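Local coordinates for galactonate dehydratase (Zobellia galactanivorans, PDB 5OLC), which belongs to the enolase superfamily, joining an N-terminal domain of the mandelate racemase and muconate lactonizing enzyme type to an enolase-like C-terminal barrel domain, at residues A[15-23]-A[376-384]; A[59-70]-A[101-109]. All blocks are in the same frame, centred on the assembly; numbering follows the deposited sequence.

In the fold
Strand 11-22 begins the fold and pairs with strand 36-46, which pairs in turn with strand 51-56. Helix 60-70 follows this antiparallel sheet. Interaction 2 then closes a short loop of 30 residues, which contains helix 82-93, by packing helix 60-70 on the start of helix 101-120. The chain next builds the barrel and comes back at its C-terminal end. There, interaction 1 closes a loop of 352 residues by bringing 376-384 to the first strand. Interaction 2 is nested inside this loop. The two contacts touch where Pro16 and Val18 meet helix 60-70, so the C-terminal segment and the helix pair are linked through strand 11-22.

Interaction 1: residues A[15-23]-A[376-384]; sequences EPYVISHKL and DKLEHYLDK
Ser20 N donates to Tyr381 O at 2.8 Å, in a nearly straight bond with an N-H...O angle of 163°. The donor is tilted 30° from the carbonyl plane. A second, weak bond runs the other way, from Asp383 N to Val18 O at 3.2 Å. Together they bracket Ile19 and Leu382 as a single antiparallel, non-hydrogen-bonded pair. Leu382 is where the chain leaves helical geometry, so the bridge forms just as helix 375-381 ends.

Leu378 reaches the strand from the last turn of the helix. With CG anti to the backbone N (chi1 -170°), the branch is carried to the strand, where its two methyls find different partners. CD1 lies over one face of the Tyr17 ring, 4.0 Å from the centroid, in a CH-pi contact. CD2 packs on Ile19 CG2 at 3.7 Å. Leu382 CD2 meets the same Ile19 CG2 at 3.8 Å and also lies against Tyr17 CB.

Tyr381 stretches along the strand. Ser20 O sits at the edge of its ring, in plane, and His21 CB approaches Tyr381 CE1 at 3.7 Å. The Tyr381 hydroxyl is hydrogen-bonded to Glu348, which fixes the far end of the ring. Tyr17 OH donates to Glu15 OE1 at 2.8 Å, coming from above the carboxylate plane. Ser20 OG is hydrogen-bonded to Lys38 on the neighbouring strand.

The C-terminal segment thus docks on an outermost strand of the N-terminal sheet. Return of the C-terminal end to the N-terminal domain, to complete the capping domain beside the barrel, is characteristic of the enolase superfamily.

Interaction 2: residues A[59-70]-A[101-109]; sequences PAAVIKSGIDFF and VLQAAISAI
Pro59 CD lies against Val101 CG2 just before helix 60-70. Val62 meets the same valine: its CG1 is 3.7 Å from Val101 CG1, and the two side chains cross at about a right angle. The next residue, Ile63, packs its CG1 on Ala104 CB at 3.7 Å.

Gly66 has no side chain, and here the second helix comes in close. Ala105 CB is 3.7 Å from Gly66 C and fits as a knob into the hole formed by Ile63, Gly66, Ile67 and Phe70. Ile67 lies beside it, and its CD1 reaches Ala108 CB at 4.1 Å. The axes of the two helical segments are 8.1 Å apart at closest approach, with a crossing angle of -66°.

Phe69 adds a looser contact, CD2 to Leu102 CD2. Phe70 is the knob in the other direction, set among Leu102, Ala105, Ile106 and Ile109. Its CG is anti to the carbonyl carbon (chi1 -57°), which directs the ring into this hole. Ala105 CB stands at the ring edge, in plane. Leu102 CD2 touches Phe70 CZ at 3.6 Å, and Ile106 CG1 touches Phe70 CE2 at 3.6 Å. Phe69 CD2 lies above one face of the Phe70 ring, toward its rim.

No hydrogen bond joins the helices; the contact is buried and apolar. Helix 82-93 adds Trp86, Met89 and Ser93 around Ile106, Ile109 and Phe70. Ile67, Ala108 and Ile109 also rest on strand 36-46. A second subunit packs its own Leu102 on Val101, its Val101 on Leu102 and its Tyr96 on Pro59, so the helix pair lies between the sheet, helix 82-93 and the subunit interface.

Interaction 1: residues A[15-23]-A[376-384]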
ATOM      1  N   GLU A  15      20.463   3.936 -45.056  1.00 53.29           N
ATOM      2  CA  GLU A  15      19.494   4.083 -46.144  1.00 52.23           C
ATOM      3  C   GLU A  15      18.104   3.514 -45.834  1.00 54.73           C
ATOM      4  O   GLU A  15      17.869   2.316 -46.028  1.00 52.98           O
ATOM      5  CB  GLU A  15      20.041   3.496 -47.454  1.00 54.07           C
ATOM      6  CG  GLU A  15      21.054   4.400 -48.149  1.00 71.21           C
ATOM      7  CD  GLU A  15      22.046   3.761 -49.107  1.00 95.93           C
ATOM      8  OE1 GLU A  15      21.926   2.548 -49.405  1.00 85.05           O
ATOM      9  OE2 GLU A  15      22.958   4.489 -49.561  1.00 94.85           O
ATOM     10  N   PRO A  16      17.145   4.381 -45.413  1.00 51.91           N
ATOM     11  CA  PRO A  16      15.776   3.898 -45.166  1.00 51.34           C
ATOM     12  C   PRO A  16      14.950   3.744 -46.448  1.00 54.20           C
ATOM     13  O   PRO A  16      15.039   4.574 -47.339  1.00 53.20           O
ATOM     14  CB  PRO A  16      15.209   4.943 -44.212  1.00 53.50           C
ATOM     15  CG  PRO A  16      15.965   6.211 -44.523  1.00 57.55           C
ATOM     16  CD  PRO A  16      17.268   5.838 -45.152  1.00 53.41           C
ATOM     17  N   TYR A  17      14.188   2.660 -46.560  1.00 52.52           N
ATOM     18  CA  TYR A  17      13.354   2.390 -47.728  1.00 53.70           C
ATOM     19  C   TYR A  17      11.954   2.045 -47.299  1.00 58.39           C
ATOM     20  O   TYR A  17      11.773   1.119 -46.503  1.00 57.60           O
ATOM     21  CB  TYR A  17      13.899   1.236 -48.582  1.00 56.26           C
ATOM     22  CG  TYR A  17      15.347   1.378 -49.002  1.00 60.82           C
ATOM     23  CD1 TYR A  17      15.715   2.252 -50.024  1.00 63.67           C
ATOM     24  CD2 TYR A  17      16.342   0.591 -48.430  1.00 61.88           C
ATOM     25  CE1 TYR A  17      17.047   2.379 -50.427  1.00 64.81           C
ATOM     26  CE2 TYR A  17      17.676   0.705 -48.827  1.00 63.05           C
ATOM     27  CZ  TYR A  17      18.024   1.603 -49.827  1.00 70.11           C
ATOM     28  OH  TYR A  17      19.333   1.744 -50.226  1.00 68.95           O
ATOM     29  N   VAL A  18      10.959   2.798 -47.820  1.00 55.58           N
ATOM     30  CA  VAL A  18       9.533   2.579 -47.575  1.00 54.86           C
ATOM     31  C   VAL A  18       9.045   1.731 -48.733  1.00 62.05           C
ATOM     32  O   VAL A  18       9.125   2.162 -49.890  1.00 62.94           O
ATOM     33  CB  VAL A  18       8.716   3.883 -47.462  1.00 56.63           C
ATOM     34  CG1 VAL A  18       7.236   3.576 -47.296  1.00 55.93           C
ATOM     35  CG2 VAL A  18       9.212   4.751 -46.328  1.00 55.86           C
ATOM     36  N   ILE A  19       8.584   0.520 -48.436  1.00 59.67           N
ATOM     37  CA  ILE A  19       8.131  -0.390 -49.480  1.00 60.46           C
ATOM     38  C   ILE A  19       6.621  -0.587 -49.358  1.00 68.93           C
ATOM     39  O   ILE A  19       6.117  -0.813 -48.256  1.00 69.25           O
ATOM     40  CB  ILE A  19       8.971  -1.704 -49.547  1.00 62.70           C
ATOM     41  CG1 ILE A  19       9.069  -2.421 -48.168  1.00 62.22           C
ATOM     42  CG2 ILE A  19      10.360  -1.400 -50.120  1.00 62.37           C
ATOM     43  CD1 ILE A  19       9.509  -3.917 -48.186  1.00 59.12           C
ATOM     44  N   SER A  20       5.899  -0.421 -50.486  1.00 68.06           N
ATOM     45  CA  SER A  20       4.438  -0.505 -50.548  1.00 69.17           C
ATOM     46  C   SER A  20       3.896  -1.641 -51.440  1.00 77.74           C
ATOM     47  O   SER A  20       4.522  -1.968 -52.450  1.00 78.50           O
ATOM     48  CB  SER A  20       3.875   0.837 -51.008  1.00 72.32           C
ATOM     49  OG  SER A  20       2.468   0.883 -50.827  1.00 82.98           O
ATOM     50  N   HIS A  21       2.728  -2.232 -51.074  1.00 77.05           N
ATOM     51  CA  HIS A  21       2.045  -3.300 -51.836  1.00 78.40           C
ATOM     52  C   HIS A  21       0.574  -3.478 -51.402  1.00 86.54           C
ATOM     53  O   HIS A  21       0.313  -3.637 -50.212  1.00 87.22           O
ATOM     54  CB  HIS A  21       2.846  -4.628 -51.798  1.00 79.10           C
ATOM     55  CG  HIS A  21       2.045  -5.878 -51.592  1.00 82.60           C
ATOM     56  ND1 HIS A  21       1.324  -6.456 -52.621  1.00 84.57           N
ATOM     57  CD2 HIS A  21       1.917  -6.645 -50.485  1.00 84.54           C
ATOM     58  CE1 HIS A  21       0.758  -7.536 -52.101  1.00 84.17           C
ATOM     59  NE2 HIS A  21       1.094  -7.695 -50.821  1.00 84.42           N
ATOM     60  N   LYS A  22      -0.377  -3.445 -52.368  1.00 85.26           N
ATOM     61  CA  LYS A  22      -1.822  -3.612 -52.132  1.00 86.16           C
ATOM     62  C   LYS A  22      -2.265  -5.021 -52.525  1.00 94.00           C
ATOM     63  O   LYS A  22      -1.834  -5.505 -53.572  1.00 94.32           O
ATOM     64  CB  LYS A  22      -2.620  -2.573 -52.938  1.00 88.26           C
ATOM     65  N   LEU A  23      -3.108  -5.689 -51.709  1.00 93.00           N
ATOM     66  CA  LEU A  23      -3.557  -7.049 -52.044  1.00 94.14           C
ATOM     67  C   LEU A  23      -5.084  -7.164 -52.212  1.00100.44           C
ATOM     68  O   LEU A  23      -5.553  -7.322 -53.345  1.00 99.99           O
ATOM     69  CB  LEU A  23      -3.021  -8.079 -51.038  1.00 94.30           C
ATOM     70  N   ASP A 376      16.165  -5.671 -56.701  1.00 70.16           N
ATOM     71  CA  ASP A 376      15.292  -5.473 -57.857  1.00 70.43           C
ATOM     72  C   ASP A 376      13.846  -5.393 -57.381  1.00 73.54           C
ATOM     73  O   ASP A 376      13.110  -4.499 -57.810  1.00 73.25           O
ATOM     74  CB  ASP A 376      15.485  -6.586 -58.900  1.00 73.03           C
ATOM     75  CG  ASP A 376      16.865  -6.626 -59.543  1.00 87.27           C
ATOM     76  OD1 ASP A 376      17.481  -5.540 -59.714  1.00 88.46           O
ATOM     77  OD2 ASP A 376      17.307  -7.730 -59.920  1.00 94.58           O
ATOM     78  N   LYS A 377      13.455  -6.289 -56.442  1.00 69.86           N
ATOM     79  CA  LYS A 377      12.111  -6.296 -55.833  1.00 69.26           C
ATOM     80  C   LYS A 377      11.949  -5.132 -54.845  1.00 72.13           C
ATOM     81  O   LYS A 377      10.830  -4.707 -54.573  1.00 71.21           O
ATOM     82  CB  LYS A 377      11.794  -7.643 -55.185  1.00 71.46           C
ATOM     83  CG  LYS A 377      11.871  -8.790 -56.176  1.00 86.51           C
ATOM     84  CD  LYS A 377      10.526  -9.450 -56.386  1.00 99.93           C
ATOM     85  CE  LYS A 377      10.660 -10.867 -56.906  1.00111.71           C
ATOM     86  NZ  LYS A 377      11.327 -11.779 -55.929  1.00118.83           N
ATOM     87  N   LEU A 378      13.083  -4.591 -54.359  1.00 68.78           N
ATOM     88  CA  LEU A 378      13.168  -3.416 -53.492  1.00 68.71           C
ATOM     89  C   LEU A 378      12.830  -2.204 -54.354  1.00 75.85           C
ATOM     90  O   LEU A 378      11.897  -1.481 -54.006  1.00 76.92           O
ATOM     91  CB  LEU A 378      14.587  -3.291 -52.877  1.00 68.39           C
ATOM     92  CG  LEU A 378      14.899  -2.279 -51.745  1.00 72.16           C
ATOM     93  CD1 LEU A 378      15.189  -0.886 -52.263  1.00 71.94           C
ATOM     94  CD2 LEU A 378      13.892  -2.298 -50.638  1.00 73.58           C
ATOM     95  N   GLU A 379      13.544  -2.006 -55.503  1.00 73.79           N
ATOM     96  CA  GLU A 379      13.297  -0.895 -56.451  1.00 73.64           C
ATOM     97  C   GLU A 379      11.884  -0.914 -57.019  1.00 74.91           C
ATOM     98  O   GLU A 379      11.298   0.148 -57.233  1.00 74.01           O
ATOM     99  CB  GLU A 379      14.323  -0.879 -57.597  1.00 75.35           C
ATOM    100  CG  GLU A 379      15.659  -0.244 -57.226  1.00 90.31           C
ATOM    101  CD  GLU A 379      15.678   1.254 -56.989  1.00117.89           C
ATOM    102  OE1 GLU A 379      16.383   1.694 -56.047  1.00108.60           O
ATOM    103  OE2 GLU A 379      15.013   1.988 -57.757  1.00114.65           O
ATOM    104  N   HIS A 380      11.334  -2.127 -57.234  1.00 69.84           N
ATOM    105  CA  HIS A 380       9.990  -2.311 -57.757  1.00 68.99           C
ATOM    106  C   HIS A 380       8.904  -1.894 -56.790  1.00 71.10           C
ATOM    107  O   HIS A 380       7.980  -1.200 -57.202  1.00 72.25           O
ATOM    108  CB  HIS A 380       9.751  -3.754 -58.236  1.00 69.99           C
ATOM    109  CG  HIS A 380       8.355  -3.967 -58.739  1.00 73.65           C
ATOM    110  ND1 HIS A 380       7.450  -4.742 -58.040  1.00 75.54           N
ATOM    111  CD2 HIS A 380       7.726  -3.415 -59.804  1.00 75.60           C
ATOM    112  CE1 HIS A 380       6.322  -4.686 -58.729  1.00 75.04           C
ATOM    113  NE2 HIS A 380       6.437  -3.891 -59.791  1.00 75.48           N
ATOM    114  N   TYR A 381       8.990  -2.329 -55.524  1.00 65.21           N
ATOM    115  CA  TYR A 381       7.974  -2.068 -54.510  1.00 64.00           C
ATOM    116  C   TYR A 381       8.086  -0.732 -53.770  1.00 69.99           C
ATOM    117  O   TYR A 381       7.163  -0.390 -53.036  1.00 69.30           O
ATOM    118  CB  TYR A 381       7.951  -3.213 -53.514  1.00 64.18           C
ATOM    119  CG  TYR A 381       7.267  -4.457 -54.025  1.00 64.08           C
ATOM    120  CD1 TYR A 381       5.883  -4.582 -53.976  1.00 66.08           C
ATOM    121  CD2 TYR A 381       8.005  -5.553 -54.464  1.00 63.91           C
ATOM    122  CE1 TYR A 381       5.247  -5.754 -54.385  1.00 67.10           C
ATOM    123  CE2 TYR A 381       7.380  -6.726 -54.885  1.00 64.52           C
ATOM    124  CZ  TYR A 381       5.998  -6.822 -54.845  1.00 70.44           C
ATOM    125  OH  TYR A 381       5.348  -7.951 -55.276  1.00 69.00           O
ATOM    126  N   LEU A 382       9.175   0.035 -53.980  1.00 69.99           N
ATOM    127  CA  LEU A 382       9.418   1.359 -53.377  1.00 71.60           C
ATOM    128  C   LEU A 382       8.230   2.362 -53.537  1.00 80.63           C
ATOM    129  O   LEU A 382       7.388   2.210 -54.429  1.00 81.80           O
ATOM    130  CB  LEU A 382      10.718   1.967 -53.959  1.00 71.60           C
ATOM    131  CG  LEU A 382      11.849   2.398 -52.990  1.00 76.63           C
ATOM    132  CD1 LEU A 382      11.597   3.784 -52.333  1.00 76.81           C
ATOM    133  CD2 LEU A 382      12.178   1.313 -51.977  1.00 79.67           C
ATOM    134  N   ASP A 383       8.176   3.381 -52.664  1.00 78.85           N
ATOM    135  CA  ASP A 383       7.125   4.399 -52.634  1.00 79.37           C
ATOM    136  C   ASP A 383       7.663   5.786 -53.049  1.00 83.90           C
ATOM    137  O   ASP A 383       8.857   6.079 -52.862  1.00 82.59           O
ATOM    138  CB  ASP A 383       6.485   4.420 -51.226  1.00 81.52           C
ATOM    139  CG  ASP A 383       5.269   5.311 -51.023  1.00 91.39           C
ATOM    140  OD1 ASP A 383       5.457   6.528 -50.793  1.00 91.07           O
ATOM    141  OD2 ASP A 383       4.139   4.771 -50.979  1.00 98.26           O
ATOM    142  N   LYS A 384       6.763   6.627 -53.630  1.00 81.54           N
ATOM    143  CA  LYS A 384       7.059   7.985 -54.099  1.00101.90           C
ATOM    144  C   LYS A 384       6.976   9.053 -52.984  1.00106.78           C
ATOM    145  O   LYS A 384       5.959   9.196 -52.306  1.00 54.12           O
ATOM    146  CB  LYS A 384       6.166   8.345 -55.291  1.00104.02           C
TER

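Interaction 2: residues A[59-70]-A[101-109]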
ATOM      1  N   PRO A  59       3.930   3.193 -38.699  1.00 61.37           N
ATOM      2  CA  PRO A  59       3.678   3.907 -39.970  1.00 59.70           C
ATOM      3  C   PRO A  59       4.966   4.229 -40.745  1.00 58.48           C
ATOM      4  O   PRO A  59       5.729   5.151 -40.407  1.00 57.68           O
ATOM      5  CB  PRO A  59       2.880   5.149 -39.534  1.00 61.45           C
ATOM      6  CG  PRO A  59       2.804   5.094 -38.021  1.00 65.91           C
ATOM      7  CD  PRO A  59       3.830   4.119 -37.556  1.00 62.03           C
ATOM      8  N   ALA A  60       5.202   3.432 -41.788  1.00 50.98           N
ATOM      9  CA  ALA A  60       6.377   3.466 -42.648  1.00 49.57           C
ATOM     10  C   ALA A  60       7.015   4.856 -42.850  1.00 55.14           C
ATOM     11  O   ALA A  60       8.112   5.094 -42.345  1.00 56.29           O
ATOM     12  CB  ALA A  60       6.063   2.827 -43.984  1.00 49.51           C
ATOM     13  N   ALA A  61       6.327   5.774 -43.541  1.00 51.30           N
ATOM     14  CA  ALA A  61       6.837   7.103 -43.880  1.00 50.56           C
ATOM     15  C   ALA A  61       7.211   7.991 -42.674  1.00 54.71           C
ATOM     16  O   ALA A  61       8.046   8.894 -42.807  1.00 52.03           O
ATOM     17  CB  ALA A  61       5.844   7.805 -44.773  1.00 51.23           C
ATOM     18  N   VAL A  62       6.606   7.707 -41.497  1.00 53.44           N
ATOM     19  CA  VAL A  62       6.873   8.425 -40.246  1.00 53.66           C
ATOM     20  C   VAL A  62       8.140   7.874 -39.626  1.00 57.54           C
ATOM     21  O   VAL A  62       8.931   8.642 -39.060  1.00 57.11           O
ATOM     22  CB  VAL A  62       5.698   8.380 -39.244  1.00 57.80           C
ATOM     23  CG1 VAL A  62       5.697   9.628 -38.367  1.00 57.82           C
ATOM     24  CG2 VAL A  62       4.365   8.238 -39.964  1.00 57.66           C
ATOM     25  N   ILE A  63       8.333   6.537 -39.740  1.00 53.63           N
ATOM     26  CA  ILE A  63       9.526   5.847 -39.235  1.00 53.88           C
ATOM     27  C   ILE A  63      10.747   6.251 -40.087  1.00 56.61           C
ATOM     28  O   ILE A  63      11.839   6.481 -39.554  1.00 56.60           O
ATOM     29  CB  ILE A  63       9.286   4.297 -39.159  1.00 57.19           C
ATOM     30  CG1 ILE A  63       8.350   3.942 -37.976  1.00 57.35           C
ATOM     31  CG2 ILE A  63      10.601   3.490 -39.065  1.00 57.62           C
ATOM     32  CD1 ILE A  63       7.523   2.770 -38.211  1.00 61.57           C
ATOM     33  N   LYS A  64      10.521   6.367 -41.404  1.00 51.42           N
ATOM     34  CA  LYS A  64      11.518   6.708 -42.390  1.00 51.21           C
ATOM     35  C   LYS A  64      12.114   8.093 -42.119  1.00 56.21           C
ATOM     36  O   LYS A  64      13.305   8.303 -42.326  1.00 57.45           O
ATOM     37  CB  LYS A  64      10.880   6.643 -43.770  1.00 54.20           C
ATOM     38  CG  LYS A  64      11.877   6.417 -44.906  1.00 66.51           C
ATOM     39  CD  LYS A  64      11.868   7.560 -45.901  1.00 63.42           C
ATOM     40  CE  LYS A  64      13.064   8.464 -45.749  1.00 58.38           C
ATOM     41  NZ  LYS A  64      12.948   9.675 -46.609  1.00 61.81           N
ATOM     42  N   SER A  65      11.299   9.026 -41.635  1.00 51.22           N
ATOM     43  CA  SER A  65      11.772  10.372 -41.319  1.00 49.91           C
ATOM     44  C   SER A  65      12.531  10.346 -40.008  1.00 52.24           C
ATOM     45  O   SER A  65      13.432  11.168 -39.803  1.00 50.71           O
ATOM     46  CB  SER A  65      10.596  11.338 -41.230  1.00 51.90           C
ATOM     47  OG  SER A  65       9.928  11.373 -42.477  1.00 57.57           O
ATOM     48  N   GLY A  66      12.133   9.408 -39.133  1.00 48.10           N
ATOM     49  CA  GLY A  66      12.744   9.191 -37.832  1.00 47.80           C
ATOM     50  C   GLY A  66      14.191   8.801 -38.004  1.00 51.12           C
ATOM     51  O   GLY A  66      15.067   9.450 -37.424  1.00 51.02           O
ATOM     52  N   ILE A  67      14.447   7.782 -38.881  1.00 45.84           N
ATOM     53  CA  ILE A  67      15.792   7.302 -39.215  1.00 44.40           C
ATOM     54  C   ILE A  67      16.623   8.492 -39.721  1.00 53.29           C
ATOM     55  O   ILE A  67      17.736   8.704 -39.222  1.00 55.09           O
ATOM     56  CB  ILE A  67      15.747   6.142 -40.223  1.00 45.47           C
ATOM     57  CG1 ILE A  67      15.171   4.875 -39.568  1.00 44.17           C
ATOM     58  CG2 ILE A  67      17.136   5.884 -40.807  1.00 45.25           C
ATOM     59  CD1 ILE A  67      14.263   4.062 -40.424  1.00 39.84           C
ATOM     60  N   ASP A  68      16.035   9.312 -40.644  1.00 49.02           N
ATOM     61  CA  ASP A  68      16.640  10.530 -41.196  1.00 48.57           C
ATOM     62  C   ASP A  68      17.035  11.526 -40.098  1.00 51.27           C
ATOM     63  O   ASP A  68      17.990  12.292 -40.281  1.00 49.88           O
ATOM     64  CB  ASP A  68      15.675  11.224 -42.163  1.00 50.88           C
ATOM     65  CG  ASP A  68      15.332  10.504 -43.461  1.00 65.78           C
ATOM     66  OD1 ASP A  68      15.935   9.444 -43.740  1.00 66.06           O
ATOM     67  OD2 ASP A  68      14.477  11.021 -44.214  1.00 75.25           O
ATOM     68  N   PHE A  69      16.280  11.526 -38.967  1.00 47.30           N
ATOM     69  CA  PHE A  69      16.550  12.412 -37.833  1.00 46.43           C
ATOM     70  C   PHE A  69      17.846  12.039 -37.130  1.00 49.92           C
ATOM     71  O   PHE A  69      18.637  12.930 -36.825  1.00 47.83           O
ATOM     72  CB  PHE A  69      15.357  12.473 -36.847  1.00 47.33           C
ATOM     73  CG  PHE A  69      15.672  13.191 -35.551  1.00 47.73           C
ATOM     74  CD1 PHE A  69      15.713  14.584 -35.496  1.00 49.14           C
ATOM     75  CD2 PHE A  69      15.950  12.477 -34.392  1.00 48.89           C
ATOM     76  CE1 PHE A  69      16.031  15.243 -34.303  1.00 49.19           C
ATOM     77  CE2 PHE A  69      16.259  13.137 -33.204  1.00 50.28           C
ATOM     78  CZ  PHE A  69      16.302  14.514 -33.168  1.00 47.54           C
ATOM     79  N   PHE A  70      18.058  10.731 -36.892  1.00 48.55           N
ATOM     80  CA  PHE A  70      19.248  10.197 -36.218  1.00 48.98           C
ATOM     81  C   PHE A  70      20.440  10.036 -37.126  1.00 54.80           C
ATOM     82  O   PHE A  70      21.565   9.950 -36.619  1.00 56.79           O
ATOM     83  CB  PHE A  70      18.964   8.835 -35.561  1.00 50.71           C
ATOM     84  CG  PHE A  70      17.839   8.838 -34.554  1.00 52.50           C
ATOM     85  CD1 PHE A  70      17.936   9.579 -33.378  1.00 54.54           C
ATOM     86  CD2 PHE A  70      16.687   8.086 -34.772  1.00 54.90           C
ATOM     87  CE1 PHE A  70      16.899   9.587 -32.458  1.00 55.36           C
ATOM     88  CE2 PHE A  70      15.651   8.091 -33.849  1.00 57.53           C
ATOM     89  CZ  PHE A  70      15.767   8.836 -32.695  1.00 55.59           C
ATOM     90  N   VAL A 101       6.748   6.061 -32.717  1.00 78.10           N
ATOM     91  CA  VAL A 101       7.493   6.343 -33.943  1.00 77.13           C
ATOM     92  C   VAL A 101       9.015   6.442 -33.743  1.00 77.78           C
ATOM     93  O   VAL A 101       9.699   5.620 -34.349  1.00 78.80           O
ATOM     94  CB  VAL A 101       6.897   7.579 -34.682  1.00 81.73           C
ATOM     95  CG1 VAL A 101       7.861   8.156 -35.725  1.00 81.96           C
ATOM     96  CG2 VAL A 101       5.558   7.226 -35.326  1.00 81.21           C
ATOM     97  N   LEU A 102       9.562   7.400 -32.939  1.00 70.72           N
ATOM     98  CA  LEU A 102      11.035   7.486 -32.776  1.00 67.97           C
ATOM     99  C   LEU A 102      11.660   6.209 -32.173  1.00 66.09           C
ATOM    100  O   LEU A 102      12.825   5.939 -32.453  1.00 65.77           O
ATOM    101  CB  LEU A 102      11.508   8.735 -32.028  1.00 67.60           C
ATOM    102  CG  LEU A 102      11.497  10.047 -32.825  1.00 72.18           C
ATOM    103  CD1 LEU A 102      11.693  11.227 -31.916  1.00 72.73           C
ATOM    104  CD2 LEU A 102      12.558  10.080 -33.903  1.00 72.90           C
ATOM    105  N   GLN A 103      10.872   5.397 -31.426  1.00 57.74           N
ATOM    106  CA  GLN A 103      11.333   4.125 -30.877  1.00 55.95           C
ATOM    107  C   GLN A 103      11.488   3.088 -31.985  1.00 56.96           C
ATOM    108  O   GLN A 103      12.448   2.306 -31.951  1.00 55.26           O
ATOM    109  CB  GLN A 103      10.434   3.599 -29.729  1.00 56.95           C
ATOM    110  CG  GLN A 103      10.528   4.384 -28.421  1.00 71.23           C
ATOM    111  CD  GLN A 103      11.925   4.884 -28.084  1.00 88.12           C
ATOM    112  OE1 GLN A 103      12.893   4.114 -28.002  1.00 87.38           O
ATOM    113  NE2 GLN A 103      12.064   6.196 -27.908  1.00 67.59           N
ATOM    114  N   ALA A 104      10.572   3.116 -32.992  1.00 51.15           N
ATOM    115  CA  ALA A 104      10.642   2.217 -34.145  1.00 50.41           C
ATOM    116  C   ALA A 104      11.786   2.633 -35.115  1.00 49.58           C
ATOM    117  O   ALA A 104      12.324   1.774 -35.826  1.00 48.20           O
ATOM    118  CB  ALA A 104       9.301   2.148 -34.856  1.00 51.52           C
ATOM    119  N   ALA A 105      12.184   3.938 -35.103  1.00 42.68           N
ATOM    120  CA  ALA A 105      13.334   4.441 -35.863  1.00 41.19           C
ATOM    121  C   ALA A 105      14.601   3.891 -35.194  1.00 45.25           C
ATOM    122  O   ALA A 105      15.452   3.323 -35.893  1.00 43.84           O
ATOM    123  CB  ALA A 105      13.357   5.953 -35.853  1.00 41.68           C
ATOM    124  N   ILE A 106      14.688   4.000 -33.814  1.00 43.18           N
ATOM    125  CA  ILE A 106      15.804   3.478 -32.986  1.00 41.82           C
ATOM    126  C   ILE A 106      15.883   1.957 -33.116  1.00 42.87           C
ATOM    127  O   ILE A 106      16.988   1.433 -33.238  1.00 42.72           O
ATOM    128  CB  ILE A 106      15.786   3.942 -31.491  1.00 44.88           C
ATOM    129  CG1 ILE A 106      15.839   5.483 -31.363  1.00 44.36           C
ATOM    130  CG2 ILE A 106      16.964   3.336 -30.731  1.00 47.55           C
ATOM    131  CD1 ILE A 106      15.914   6.067 -29.952  1.00 36.99           C
ATOM    132  N   SER A 107      14.718   1.256 -33.129  1.00 38.37           N
ATOM    133  CA  SER A 107      14.628  -0.209 -33.297  1.00 37.59           C
ATOM    134  C   SER A 107      15.226  -0.655 -34.628  1.00 41.73           C
ATOM    135  O   SER A 107      16.049  -1.575 -34.649  1.00 40.22           O
ATOM    136  CB  SER A 107      13.184  -0.698 -33.231  1.00 40.06           C
ATOM    137  OG  SER A 107      12.540  -0.462 -31.992  1.00 51.41           O
ATOM    138  N   ALA A 108      14.781  -0.010 -35.742  1.00 40.13           N
ATOM    139  CA  ALA A 108      15.206  -0.273 -37.112  1.00 40.20           C
ATOM    140  C   ALA A 108      16.722  -0.200 -37.258  1.00 47.16           C
ATOM    141  O   ALA A 108      17.304  -1.171 -37.740  1.00 49.34           O
ATOM    142  CB  ALA A 108      14.515   0.691 -38.049  1.00 40.92           C
ATOM    143  N   ILE A 109      17.370   0.908 -36.776  1.00 42.78           N
ATOM    144  CA  ILE A 109      18.831   1.080 -36.765  1.00 41.83           C
ATOM    145  C   ILE A 109      19.482  -0.037 -35.928  1.00 45.52           C
ATOM    146  O   ILE A 109      20.418  -0.663 -36.407  1.00 44.99           O
ATOM    147  CB  ILE A 109      19.237   2.505 -36.278  1.00 44.72           C
ATOM    148  CG1 ILE A 109      18.806   3.586 -37.301  1.00 44.49           C
ATOM    149  CG2 ILE A 109      20.745   2.598 -35.971  1.00 44.23           C
ATOM    150  CD1 ILE A 109      18.423   4.907 -36.711  1.00 51.47           C
TER